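Local coordinates for protein lovastatin nonaketide synthase, polyketide synthase component (Aspergillus terreus, PDB 7CPX) that builds the dihydromonacolin L nonaketide precursor of lovastatin from malonyl-CoA by iterative condensation, reduction, dehydration and methylation, as a homodimer working with the partner protein lovC, at residues S124-G130 and S200-A206; A109-M115 and V251-T255; G2206-V2210 and L2231-P2235; D2148-A2154 and W2175-A2181. The protein carries 2 engineered substitutions. All blocks are in the same frame, centred on the assembly; numbering follows the deposited sequence.

Contact 1 of 4, residues S124-G130 and S200-A206; sequences STAVYVG and SSMAIAA
The side chains of Thr125 and Met202 cross at a slant where strands 126-131 and 203-209 begin to run side by side in the central sheet of the thiolase-fold ketosynthase. The axes of 126-130 and 203-206 approach to 4.5 Å at 9°, and pairs such as Val127 with Ile204 confirm the parallel register. Traced outward, the Met202 side chain stays beside Thr125: CB is 3.5 Å from Thr125 OG1, CG lies about as near Thr125 CG2 as OG1, SD keeps 4.0 Å from OG1, and CE, swung back by the bend at chi3 (138°), comes to 3.9 Å from Thr125 CG2. Val110 of helix 97-113 touches Met202. The same helix backs the face of Val127, Val129, Ile204 and Ala206, with Leu102 on Val129 and Ala206 and Val106 on Ile204. Ala126, Tyr128, Ala203 and Ala205 project from the other face, where helix 183-196 touches Ala126, Tyr128 and Ala205. Backbone bonds run from Ala126 N with Met202 O to Gly130 N with Ala206 O, 2.8 Å. Just ahead of the paired strands, Ser200 OG, held also by Gln194, donates to Ser124 O at 2.8 Å, arriving nearly along the C=O axis (171°).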
loop_
_atom_site.group_PDB
_atom_site.type_symbol
_atom_site.label_atom_id
_atom_site.label_comp_id
_atom_site.label_asym_id
_atom_site.label_seq_id
_atom_site.Cartn_x
_atom_site.Cartn_y
_atom_site.Cartn_z
ATOM N N SER A 124 -20.354 48.282 11.012
ATOM C CA SER A 124 -21.064 47.156 11.598
ATOM C C SER A 124 -21.689 46.247 10.550
ATOM O O SER A 124 -22.707 45.601 10.828
ATOM C CB SER A 124 -22.145 47.658 12.556
ATOM O OG SER A 124 -22.832 46.574 13.156
ATOM N N THR A 125 -21.112 46.187 9.355
ATOM C CA THR A 125 -21.664 45.346 8.305
ATOM C C THR A 125 -21.652 43.886 8.735
ATOM O O THR A 125 -20.668 43.398 9.298
ATOM C CB THR A 125 -20.870 45.522 7.013
ATOM O OG1 THR A 125 -21.092 46.834 6.485
ATOM C CG2 THR A 125 -21.295 44.488 5.989
ATOM N N ALA A 126 -22.749 43.191 8.462
ATOM C CA ALA A 126 -22.886 41.786 8.801
ATOM C C ALA A 126 -22.534 40.919 7.602
ATOM O O ALA A 126 -22.461 41.386 6.466
ATOM C CB ALA A 126 -24.310 41.483 9.261
ATOM N N VAL A 127 -22.317 39.636 7.869
ATOM C CA VAL A 127 -22.048 38.654 6.827
ATOM C C VAL A 127 -22.786 37.372 7.174
ATOM O O VAL A 127 -22.767 36.930 8.327
ATOM C CB VAL A 127 -20.541 38.385 6.665
ATOM C CG1 VAL A 127 -20.315 37.312 5.624
ATOM C CG2 VAL A 127 -19.833 39.657 6.271
ATOM N N TYR A 128 -23.436 36.779 6.178
ATOM C CA TYR A 128 -24.177 35.533 6.353
ATOM C C TYR A 128 -23.912 34.696 5.107
ATOM O O TYR A 128 -24.428 34.997 4.029
ATOM C CB TYR A 128 -25.664 35.795 6.552
ATOM C CG TYR A 128 -25.985 36.577 7.804
ATOM C CD1 TYR A 128 -25.883 37.957 7.830
ATOM C CD2 TYR A 128 -26.397 35.931 8.958
ATOM C CE1 TYR A 128 -26.175 38.670 8.971
ATOM C CE2 TYR A 128 -26.690 36.636 10.103
ATOM C CZ TYR A 128 -26.579 38.005 10.106
ATOM O OH TYR A 128 -26.874 38.705 11.253
ATOM N N VAL A 129 -23.095 33.657 5.259
ATOM C CA VAL A 129 -22.629 32.845 4.144
ATOM C C VAL A 129 -23.280 31.475 4.233
ATOM O O VAL A 129 -23.237 30.822 5.283
ATOM C CB VAL A 129 -21.095 32.726 4.143
ATOM C CG1 VAL A 129 -20.620 31.938 2.937
ATOM C CG2 VAL A 129 -20.470 34.103 4.142
ATOM N N GLY A 130 -23.880 31.043 3.129
ATOM C CA GLY A 130 -24.446 29.717 3.028
ATOM C C GLY A 130 -23.522 28.772 2.294
ATOM O O GLY A 130 -23.307 28.904 1.084
ATOM N N SER A 200 -26.954 46.770 11.798
ATOM C CA SER A 200 -26.023 46.693 10.680
ATOM C C SER A 200 -26.588 47.494 9.520
ATOM O O SER A 200 -27.637 47.140 8.971
ATOM C CB SER A 200 -25.780 45.241 10.261
ATOM O OG SER A 200 -25.216 44.493 11.322
ATOM N N SER A 201 -25.895 48.570 9.147
ATOM C CA SER A 201 -26.313 49.360 7.997
ATOM C C SER A 201 -26.228 48.571 6.700
ATOM O O SER A 201 -26.889 48.932 5.721
ATOM C CB SER A 201 -25.455 50.621 7.889
ATOM O OG SER A 201 -25.673 51.282 6.656
ATOM N N MET A 202 -25.433 47.505 6.673
ATOM C CA MET A 202 -25.249 46.702 5.478
ATOM C C MET A 202 -25.045 45.256 5.899
ATOM O O MET A 202 -24.605 44.979 7.017
ATOM C CB MET A 202 -24.056 47.204 4.657
ATOM C CG MET A 202 -23.710 46.361 3.444
ATOM S SD MET A 202 -22.231 46.981 2.627
ATOM C CE MET A 202 -21.372 45.454 2.260
ATOM N N ALA A 203 -25.372 44.337 4.998
ATOM C CA ALA A 203 -25.231 42.915 5.289
ATOM C C ALA A 203 -24.950 42.169 3.998
ATOM O O ALA A 203 -25.739 42.235 3.055
ATOM C CB ALA A 203 -26.489 42.366 5.960
ATOM N N ILE A 204 -23.833 41.459 3.955
ATOM C CA ILE A 204 -23.545 40.570 2.840
ATOM C C ILE A 204 -24.310 39.275 3.064
ATOM O O ILE A 204 -24.197 38.652 4.123
ATOM C CB ILE A 204 -22.040 40.307 2.710
ATOM C CG1 ILE A 204 -21.293 41.590 2.345
ATOM C CG2 ILE A 204 -21.788 39.230 1.679
ATOM C CD1 ILE A 204 -21.759 42.242 1.064
ATOM N N ALA A 205 -25.117 38.890 2.085
ATOM C CA ALA A 205 -25.719 37.568 2.030
ATOM C C ALA A 205 -25.011 36.825 0.909
ATOM O O ALA A 205 -25.189 37.149 -0.269
ATOM C CB ALA A 205 -27.223 37.649 1.787
ATOM N N ALA A 206 -24.180 35.863 1.274
ATOM C CA ALA A 206 -23.348 35.163 0.316
ATOM C C ALA A 206 -23.657 33.676 0.359
ATOM O O ALA A 206 -24.294 33.169 1.281
ATOM C CB ALA A 206 -21.861 35.407 0.595
#

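Contact 2 of 4, residues A109-M115 and V251-T255; sequences AVTNAGM and VVLKT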
loop_
_atom_site.group_PDB
_atom_site.type_symbol
_atom_site.label_atom_id
_atom_site.label_comp_id
_atom_site.label_asym_id
_atom_site.label_seq_id
_atom_site.Cartn_x
_atom_site.Cartn_y
_atom_site.Cartn_z
ATOM N N ALA A 109 -19.317 42.548 -5.230
ATOM C CA ALA A 109 -20.635 43.059 -4.872
ATOM C C ALA A 109 -20.534 44.433 -4.228
ATOM O O ALA A 109 -21.350 45.318 -4.508
ATOM C CB ALA A 109 -21.338 42.081 -3.931
ATOM N N VAL A 110 -19.544 44.628 -3.356
ATOM C CA VAL A 110 -19.330 45.939 -2.755
ATOM C C VAL A 110 -19.013 46.962 -3.836
ATOM O O VAL A 110 -19.524 48.089 -3.820
ATOM C CB VAL A 110 -18.212 45.859 -1.699
ATOM C CG1 VAL A 110 -17.845 47.237 -1.188
ATOM C CG2 VAL A 110 -18.652 44.987 -0.545
ATOM N N THR A 111 -18.165 46.584 -4.790
ATOM C CA THR A 111 -17.815 47.480 -5.884
ATOM C C THR A 111 -19.043 47.839 -6.712
ATOM O O THR A 111 -19.282 49.014 -7.014
ATOM C CB THR A 111 -16.747 46.818 -6.755
ATOM O OG1 THR A 111 -15.504 46.777 -6.044
ATOM C CG2 THR A 111 -16.567 47.569 -8.053
ATOM N N ASN A 112 -19.839 46.835 -7.082
ATOM C CA ASN A 112 -21.010 47.080 -7.915
ATOM C C ASN A 112 -22.039 47.928 -7.181
ATOM O O ASN A 112 -22.685 48.792 -7.785
ATOM C CB ASN A 112 -21.620 45.751 -8.355
ATOM C CG ASN A 112 -20.674 44.931 -9.205
ATOM O OD1 ASN A 112 -19.775 45.471 -9.848
ATOM N ND2 ASN A 112 -20.872 43.619 -9.215
ATOM N N ALA A 113 -22.206 47.695 -5.879
ATOM C CA ALA A 113 -23.119 48.508 -5.088
ATOM C C ALA A 113 -22.674 49.960 -5.027
ATOM O O ALA A 113 -23.488 50.834 -4.708
ATOM C CB ALA A 113 -23.235 47.940 -3.675
ATOM N N GLY A 114 -21.407 50.235 -5.320
ATOM C CA GLY A 114 -20.907 51.592 -5.307
ATOM C C GLY A 114 -20.398 52.002 -3.943
ATOM O O GLY A 114 -20.751 53.070 -3.434
ATOM N N MET A 115 -19.567 51.158 -3.338
ATOM C CA MET A 115 -19.067 51.383 -1.990
ATOM C C MET A 115 -17.556 51.238 -1.958
ATOM O O MET A 115 -16.997 50.321 -2.566
ATOM C CB MET A 115 -19.692 50.401 -1.008
ATOM C CG MET A 115 -21.170 50.614 -0.794
ATOM S SD MET A 115 -21.882 49.333 0.245
ATOM C CE MET A 115 -23.496 50.029 0.548
ATOM N N VAL A 251 -24.356 39.103 -2.232
ATOM C CA VAL A 251 -25.401 40.092 -2.439
ATOM C C VAL A 251 -25.343 41.085 -1.290
ATOM O O VAL A 251 -25.473 40.699 -0.123
ATOM C CB VAL A 251 -26.786 39.432 -2.526
ATOM C CG1 VAL A 251 -27.875 40.410 -2.167
ATOM C CG2 VAL A 251 -27.013 38.876 -3.918
ATOM N N VAL A 252 -25.147 42.358 -1.614
ATOM C CA VAL A 252 -25.139 43.407 -0.603
ATOM C C VAL A 252 -26.583 43.796 -0.318
ATOM O O VAL A 252 -27.309 44.226 -1.219
ATOM C CB VAL A 252 -24.317 44.617 -1.065
ATOM C CG1 VAL A 252 -24.177 45.625 0.062
ATOM C CG2 VAL A 252 -22.952 44.170 -1.555
ATOM N N LEU A 253 -26.998 43.650 0.934
ATOM C CA LEU A 253 -28.359 43.906 1.365
ATOM C C LEU A 253 -28.371 45.076 2.334
ATOM O O LEU A 253 -27.487 45.199 3.189
ATOM C CB LEU A 253 -28.953 42.670 2.040
ATOM C CG LEU A 253 -29.064 41.415 1.182
ATOM C CD1 LEU A 253 -29.596 40.258 1.998
ATOM C CD2 LEU A 253 -29.964 41.680 0.004
ATOM N N LYS A 254 -29.378 45.931 2.196
ATOM C CA LYS A 254 -29.545 47.067 3.085
ATOM C C LYS A 254 -31.029 47.360 3.214
ATOM O O LYS A 254 -31.837 46.951 2.377
ATOM C CB LYS A 254 -28.804 48.304 2.570
ATOM C CG LYS A 254 -27.353 48.051 2.219
ATOM C CD LYS A 254 -26.675 49.295 1.688
ATOM C CE LYS A 254 -26.564 50.374 2.752
ATOM N NZ LYS A 254 -25.716 51.517 2.318
ATOM N N THR A 255 -31.383 48.070 4.277
ATOM C CA THR A 255 -32.743 48.566 4.389
ATOM C C THR A 255 -32.963 49.629 3.322
ATOM O O THR A 255 -32.086 50.458 3.062
ATOM C CB THR A 255 -33.006 49.142 5.780
ATOM O OG1 THR A 255 -32.448 50.457 5.873
ATOM C CG2 THR A 255 -32.393 48.261 6.855
#
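The flat group here is the peptide joining Ala109 to Val110: Val252 CG2 lies over one face of it, 3.6 Å from Ala109 O and 3.9 Å from Val110 N. Neither an aromatic ring nor a side-chain amide touches across, so the rest of the contact is made by methyl groups and chain tips. The same CG2 meets Ala109 CB at 3.6 Å and Ala113 CB at 4.3 Å, one helical turn further on. It reaches the helix because Val252 sets its other branch, CG1, opposite the backbone N (chi1 -173°), and CG1 comes within 4.4 Å of Met115 SD. In the thiolase-fold ketosynthase this is a helix packed on the central sheet: the axis of helix 109-113 runs 8.0 Å from that of strand 251-255, with 55° between their directions. Beyond the helix, Gly114 has positive phi and closes a Schellman motif, with Met115 N bonded back to Val110 O at 3.1 Å. The extended Met115 chain then reaches the end of the lysine chain, its CE lying beside Lys254 CD (3.5 Å) and NZ. Lys254 NZ is paired with Asp262 and Asp264 in salt bridges, while strand 11-19 adds Val14 against both Ala113 and Val252.

Contact 3 of 4, residues G2206-V2210 and L2231-P2235; sequences GRVTV and LHLPP
Arg2207 lays one face of its guanidinium against Leu2233, whose CD2 methyl is 3.3 Å from Arg2207 NH2 and 3.5 Å from both NE and CZ of the same group. The methyl lies on that face but is displaced outward, past the side of the group that runs from NE to NH2. Pro2234 CD approaches in another way, at the guanidinium edge, 4.2 Å from Arg2207 NH2. The arginine leaves the strand with CG opposite the backbone N (chi1 -180°) and then bends at chi3 (58°), a turn that brings the guanidinium to the leucine. NE is also weakly bonded to His2183 on the adjoining strand. Two residues along, Thr2209 projects to the same side as Arg2207 and splits its two branches between two leucines: CG2 is 3.9 Å from Leu2233 CD1, while OG1 meets Leu2231 CD1 tip to tip at 4.0 Å. Leu2233 thus divides its methyls between the arginine and the threonine, and it also packs on Val2185 and Thr2158 of the neighbouring strands. Helix 2218-2230 ends just before this loop in a Schellman motif, with His2232 at positive phi (67°). Such an arrangement belongs to the beta-alpha-beta crossover of the Rossmann-type ketoreductase: outermost strand 2207-2210 leads through that helix to parallel strand 2236-2241, and the loop entering the second strand packs back against the first.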
loop_
_atom_site.group_PDB
_atom_site.type_symbol
_atom_site.label_atom_id
_atom_site.label_comp_id
_atom_site.label_asym_id
_atom_site.label_seq_id
_atom_site.Cartn_x
_atom_site.Cartn_y
_atom_site.Cartn_z
ATOM N N GLY A 2206 4.195 -49.406 -21.115
ATOM C CA GLY A 2206 3.668 -50.746 -21.278
ATOM C C GLY A 2206 3.093 -50.993 -22.656
ATOM O O GLY A 2206 2.380 -50.146 -23.202
ATOM N N ARG A 2207 3.394 -52.157 -23.226
ATOM C CA ARG A 2207 2.904 -52.517 -24.552
ATOM C C ARG A 2207 1.488 -53.060 -24.422
ATOM O O ARG A 2207 1.266 -54.100 -23.793
ATOM C CB ARG A 2207 3.833 -53.537 -25.202
ATOM C CG ARG A 2207 3.402 -53.966 -26.594
ATOM C CD ARG A 2207 4.492 -54.764 -27.294
ATOM N NE ARG A 2207 4.871 -55.959 -26.546
ATOM C CZ ARG A 2207 5.816 -56.810 -26.922
ATOM N NH1 ARG A 2207 6.508 -56.629 -28.036
ATOM N NH2 ARG A 2207 6.076 -57.869 -26.161
ATOM N N VAL A 2208 0.528 -52.356 -25.009
ATOM C CA VAL A 2208 -0.877 -52.738 -24.964
ATOM C C VAL A 2208 -1.320 -53.108 -26.370
ATOM O O VAL A 2208 -1.015 -52.399 -27.337
ATOM C CB VAL A 2208 -1.751 -51.609 -24.392
ATOM C CG1 VAL A 2208 -3.190 -52.070 -24.270
ATOM C CG2 VAL A 2208 -1.212 -51.160 -23.048
ATOM N N THR A 2209 -2.035 -54.223 -26.482
ATOM C CA THR A 2209 -2.521 -54.702 -27.767
ATOM C C THR A 2209 -3.955 -55.181 -27.612
ATOM O O THR A 2209 -4.406 -55.500 -26.512
ATOM C CB THR A 2209 -1.643 -55.835 -28.316
ATOM O OG1 THR A 2209 -2.181 -56.302 -29.559
ATOM C CG2 THR A 2209 -1.577 -56.989 -27.327
ATOM N N VAL A 2210 -4.670 -55.218 -28.734
ATOM C CA VAL A 2210 -6.043 -55.705 -28.791
ATOM C C VAL A 2210 -6.040 -57.041 -29.520
ATOM O O VAL A 2210 -5.374 -57.198 -30.549
ATOM C CB VAL A 2210 -6.980 -54.698 -29.484
ATOM C CG1 VAL A 2210 -6.944 -53.364 -28.761
ATOM C CG2 VAL A 2210 -6.604 -54.527 -30.947
ATOM N N LEU A 2231 2.788 -62.698 -31.316
ATOM C CA LEU A 2231 3.273 -61.364 -30.990
ATOM C C LEU A 2231 4.477 -61.396 -30.061
ATOM O O LEU A 2231 5.049 -60.337 -29.780
ATOM C CB LEU A 2231 2.147 -60.545 -30.358
ATOM C CG LEU A 2231 0.978 -60.210 -31.287
ATOM C CD1 LEU A 2231 -0.216 -59.718 -30.491
ATOM C CD2 LEU A 2231 1.390 -59.172 -32.317
ATOM N N HIS A 2232 4.864 -62.575 -29.572
ATOM C CA HIS A 2232 6.035 -62.736 -28.711
ATOM C C HIS A 2232 5.839 -62.053 -27.362
ATOM O O HIS A 2232 6.802 -61.616 -26.728
ATOM C CB HIS A 2232 7.301 -62.209 -29.394
ATOM C CG HIS A 2232 7.590 -62.863 -30.710
ATOM N ND1 HIS A 2232 7.005 -64.050 -31.096
ATOM C CD2 HIS A 2232 8.400 -62.494 -31.730
ATOM C CE1 HIS A 2232 7.444 -64.385 -32.295
ATOM N NE2 HIS A 2232 8.291 -63.458 -32.704
ATOM N N LEU A 2233 4.592 -61.957 -26.915
ATOM C CA LEU A 2233 4.302 -61.383 -25.615
ATOM C C LEU A 2233 4.656 -62.372 -24.508
ATOM O O LEU A 2233 4.676 -63.585 -24.728
ATOM C CB LEU A 2233 2.830 -61.006 -25.522
ATOM C CG LEU A 2233 2.265 -60.175 -26.675
ATOM C CD1 LEU A 2233 0.769 -59.977 -26.506
ATOM C CD2 LEU A 2233 2.973 -58.835 -26.772
ATOM N N PRO A 2234 4.939 -61.882 -23.304
ATOM C CA PRO A 2234 5.228 -62.787 -22.188
ATOM C C PRO A 2234 4.030 -63.664 -21.872
ATOM O O PRO A 2234 2.911 -63.389 -22.329
ATOM C CB PRO A 2234 5.540 -61.832 -21.026
ATOM C CG PRO A 2234 5.964 -60.575 -21.671
ATOM C CD PRO A 2234 5.171 -60.474 -22.937
ATOM N N PRO A 2235 4.223 -64.732 -21.099
ATOM C CA PRO A 2235 3.092 -65.596 -20.749
ATOM C C PRO A 2235 2.047 -64.845 -19.939
ATOM O O PRO A 2235 2.356 -63.909 -19.198
ATOM C CB PRO A 2235 3.738 -66.717 -19.925
ATOM C CG PRO A 2235 5.184 -66.675 -20.280
ATOM C CD PRO A 2235 5.492 -65.241 -20.552
#

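Contact 4 of 4, residues D2148-A2154 and W2175-A2181; sequences DAETLFA and WMVQHGA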
loop_
_atom_site.group_PDB
_atom_site.type_symbol
_atom_site.label_atom_id
_atom_site.label_comp_id
_atom_site.label_asym_id
_atom_site.label_seq_id
_atom_site.Cartn_x
_atom_site.Cartn_y
_atom_site.Cartn_z
ATOM N N ASP A 2148 -3.265 -49.325 -4.454
ATOM C CA ASP A 2148 -2.538 -49.100 -5.695
ATOM C C ASP A 2148 -1.498 -47.993 -5.566
ATOM O O ASP A 2148 -1.104 -47.401 -6.576
ATOM C CB ASP A 2148 -3.514 -48.775 -6.826
ATOM C CG ASP A 2148 -4.347 -47.543 -6.542
ATOM O OD1 ASP A 2148 -4.204 -46.962 -5.446
ATOM O OD2 ASP A 2148 -5.147 -47.151 -7.419
ATOM N N ALA A 2149 -1.060 -47.687 -4.344
ATOM C CA ALA A 2149 0.003 -46.703 -4.175
ATOM C C ALA A 2149 1.325 -47.213 -4.728
ATOM O O ALA A 2149 2.147 -46.422 -5.205
ATOM C CB ALA A 2149 0.153 -46.341 -2.699
ATOM N N GLU A 2150 1.546 -48.522 -4.677
ATOM C CA GLU A 2150 2.786 -49.142 -5.115
ATOM C C GLU A 2150 2.532 -49.995 -6.352
ATOM O O GLU A 2150 1.390 -50.285 -6.715
ATOM C CB GLU A 2150 3.382 -50.000 -3.991
ATOM C CG GLU A 2150 4.897 -50.098 -4.011
ATOM C CD GLU A 2150 5.570 -48.786 -3.664
ATOM O OE1 GLU A 2150 4.852 -47.803 -3.384
ATOM O OE2 GLU A 2150 6.817 -48.739 -3.669
ATOM N N THR A 2151 3.622 -50.390 -7.002
ATOM C CA THR A 2151 3.520 -51.278 -8.152
ATOM C C THR A 2151 2.837 -52.577 -7.749
ATOM O O THR A 2151 3.137 -53.154 -6.700
ATOM C CB THR A 2151 4.906 -51.564 -8.727
ATOM O OG1 THR A 2151 5.459 -50.361 -9.274
ATOM C CG2 THR A 2151 4.824 -52.623 -9.815
ATOM N N LEU A 2152 1.912 -53.037 -8.590
ATOM C CA LEU A 2152 1.123 -54.225 -8.310
ATOM C C LEU A 2152 1.301 -55.336 -9.331
ATOM O O LEU A 2152 0.772 -56.433 -9.117
ATOM C CB LEU A 2152 -0.368 -53.869 -8.244
ATOM C CG LEU A 2152 -0.800 -52.987 -7.076
ATOM C CD1 LEU A 2152 -2.198 -52.474 -7.322
ATOM C CD2 LEU A 2152 -0.741 -53.763 -5.778
ATOM N N PHE A 2153 2.020 -55.096 -10.421
ATOM C CA PHE A 2153 2.075 -56.030 -11.533
ATOM C C PHE A 2153 3.510 -56.195 -12.011
ATOM O O PHE A 2153 4.344 -55.300 -11.853
ATOM C CB PHE A 2153 1.186 -55.552 -12.682
ATOM C CG PHE A 2153 -0.243 -55.328 -12.281
ATOM C CD1 PHE A 2153 -1.108 -56.394 -12.127
ATOM C CD2 PHE A 2153 -0.718 -54.051 -12.051
ATOM C CE1 PHE A 2153 -2.421 -56.190 -11.753
ATOM C CE2 PHE A 2153 -2.028 -53.840 -11.679
ATOM C CZ PHE A 2153 -2.883 -54.911 -11.529
ATOM N N ALA A 2154 3.781 -57.352 -12.606
ATOM C CA ALA A 2154 5.108 -57.679 -13.100
ATOM C C ALA A 2154 5.255 -57.258 -14.557
ATOM O O ALA A 2154 4.314 -57.343 -15.350
ATOM C CB ALA A 2154 5.382 -59.176 -12.964
ATOM N N TRP A 2175 -4.343 -47.891 -16.078
ATOM C CA TRP A 2175 -3.977 -47.933 -14.667
ATOM C C TRP A 2175 -2.988 -49.061 -14.391
ATOM O O TRP A 2175 -2.008 -48.878 -13.658
ATOM C CB TRP A 2175 -5.238 -48.096 -13.819
ATOM C CG TRP A 2175 -4.968 -48.449 -12.401
ATOM C CD1 TRP A 2175 -4.762 -47.588 -11.368
ATOM C CD2 TRP A 2175 -4.879 -49.765 -11.853
ATOM N NE1 TRP A 2175 -4.546 -48.286 -10.207
ATOM C CE2 TRP A 2175 -4.614 -49.627 -10.479
ATOM C CE3 TRP A 2175 -4.997 -51.048 -12.392
ATOM C CZ2 TRP A 2175 -4.462 -50.722 -9.638
ATOM C CZ3 TRP A 2175 -4.849 -52.133 -11.554
ATOM C CH2 TRP A 2175 -4.583 -51.964 -10.194
ATOM N N MET A 2176 -3.228 -50.234 -14.978
ATOM C CA MET A 2176 -2.310 -51.354 -14.817
ATOM C C MET A 2176 -0.901 -50.963 -15.238
ATOM O O MET A 2176 0.062 -51.149 -14.485
ATOM C CB MET A 2176 -2.788 -52.542 -15.649
ATOM C CG MET A 2176 -3.868 -53.386 -15.023
ATOM S SD MET A 2176 -4.222 -54.787 -16.100
ATOM C CE MET A 2176 -5.236 -55.803 -15.039
ATOM N N VAL A 2177 -0.763 -50.417 -16.448
ATOM C CA VAL A 2177 0.564 -50.041 -16.926
ATOM C C VAL A 2177 1.151 -48.948 -16.049
ATOM O O VAL A 2177 2.366 -48.912 -15.818
ATOM C CB VAL A 2177 0.523 -49.616 -18.408
ATOM C CG1 VAL A 2177 -0.448 -48.488 -18.614
ATOM C CG2 VAL A 2177 1.906 -49.207 -18.880
ATOM N N GLN A 2178 0.312 -48.042 -15.545
ATOM C CA GLN A 2178 0.781 -47.083 -14.554
ATOM C C GLN A 2178 1.282 -47.773 -13.296
ATOM O O GLN A 2178 2.052 -47.173 -12.538
ATOM C CB GLN A 2178 -0.336 -46.106 -14.191
ATOM C CG GLN A 2178 -0.572 -45.020 -15.220
ATOM C CD GLN A 2178 -1.624 -44.025 -14.778
ATOM O OE1 GLN A 2178 -2.636 -44.395 -14.185
ATOM N NE2 GLN A 2178 -1.384 -42.748 -15.057
ATOM N N HIS A 2179 0.862 -49.013 -13.055
ATOM C CA HIS A 2179 1.252 -49.754 -11.863
ATOM C C HIS A 2179 1.923 -51.074 -12.226
ATOM O O HIS A 2179 1.644 -52.119 -11.632
ATOM C CB HIS A 2179 0.050 -49.985 -10.953
ATOM C CG HIS A 2179 -0.351 -48.772 -10.174
ATOM N ND1 HIS A 2179 -1.306 -47.884 -10.617
ATOM C CD2 HIS A 2179 0.089 -48.292 -8.988
ATOM C CE1 HIS A 2179 -1.445 -46.912 -9.731
ATOM N NE2 HIS A 2179 -0.609 -47.137 -8.734
ATOM N N GLY A 2180 2.823 -51.047 -13.208
ATOM C CA GLY A 2180 3.758 -52.132 -13.434
ATOM C C GLY A 2180 3.427 -53.065 -14.579
ATOM O O GLY A 2180 4.269 -53.901 -14.927
ATOM N N ALA A 2181 2.244 -52.962 -15.179
ATOM C CA ALA A 2181 1.850 -53.881 -16.248
ATOM C C ALA A 2181 2.444 -53.390 -17.562
ATOM O O ALA A 2181 1.893 -52.518 -18.235
ATOM C CB ALA A 2181 0.336 -53.993 -16.337
#
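In the Rossmann-type ketoreductase domain, the C-terminal end of helix 2167-2178, the first after strand 2158-2162, is met along one side by the loop 2148-2154 that leads into that strand. Phe2153 and Trp2175 meet with their planes at 86° and centroids 5.4 Å apart; Phe2153 CE2 points at Trp2175 CZ3, which lies near the phenyl plane at its edge. Met2176 adds a Met-aromatic contact, its SD above the Phe2153 face at 5.0 Å from the centroid and its CG nearer but off-centre. At the indole's other end, NE1 donates to Asp2148 OD2 at 3.1 Å, meeting the oxygen on its anti side, 17° out of the carboxylate plane; OD1 is bonded to Ser2146. Asp2148 CG sits between its own backbone N and carbonyl carbon (chi1 59°), which turns the carboxylate to the indole N-H. Leu2152 CD1 touches Trp2175 CZ2 at 3.7 Å. His2179 O takes a sound bond from Leu2152 N at 3.2 Å and a weak one from Phe2153 N. Helix 2363-2385 packs on this cluster with Ala2371 against Leu2152 and Trp2175, while Met2176 also rests on Tyr2159 and Leu2161 of strand 2158-2162 and on Ile2184 of strand 2183-2187.

In the fold
Following the chain from the N terminus, contact 2 opens first at 109-115; contact 1 then opens at 124-130 and closes at 200-206 before contact 2 closes at 251-255, so the shorter loop lies within the longer one. Their centres are 10 Å apart: strands 203-209 and 247-255 are neighbours in one sheet, and Met202 touches Met115, so helix 97-113 and three strands of the ketosynthase are joined. Far along, about 97 Å from contact 1 between centres, contact 4 closes its loop before contact 3 opens. These two follow in series inside the ketoreductase, 16 Å apart between centres, and touch where Val2177 packs on Gly2206, linking helix 2167-2178, the first after strand 2158-2162, to outermost strand 2207-2210.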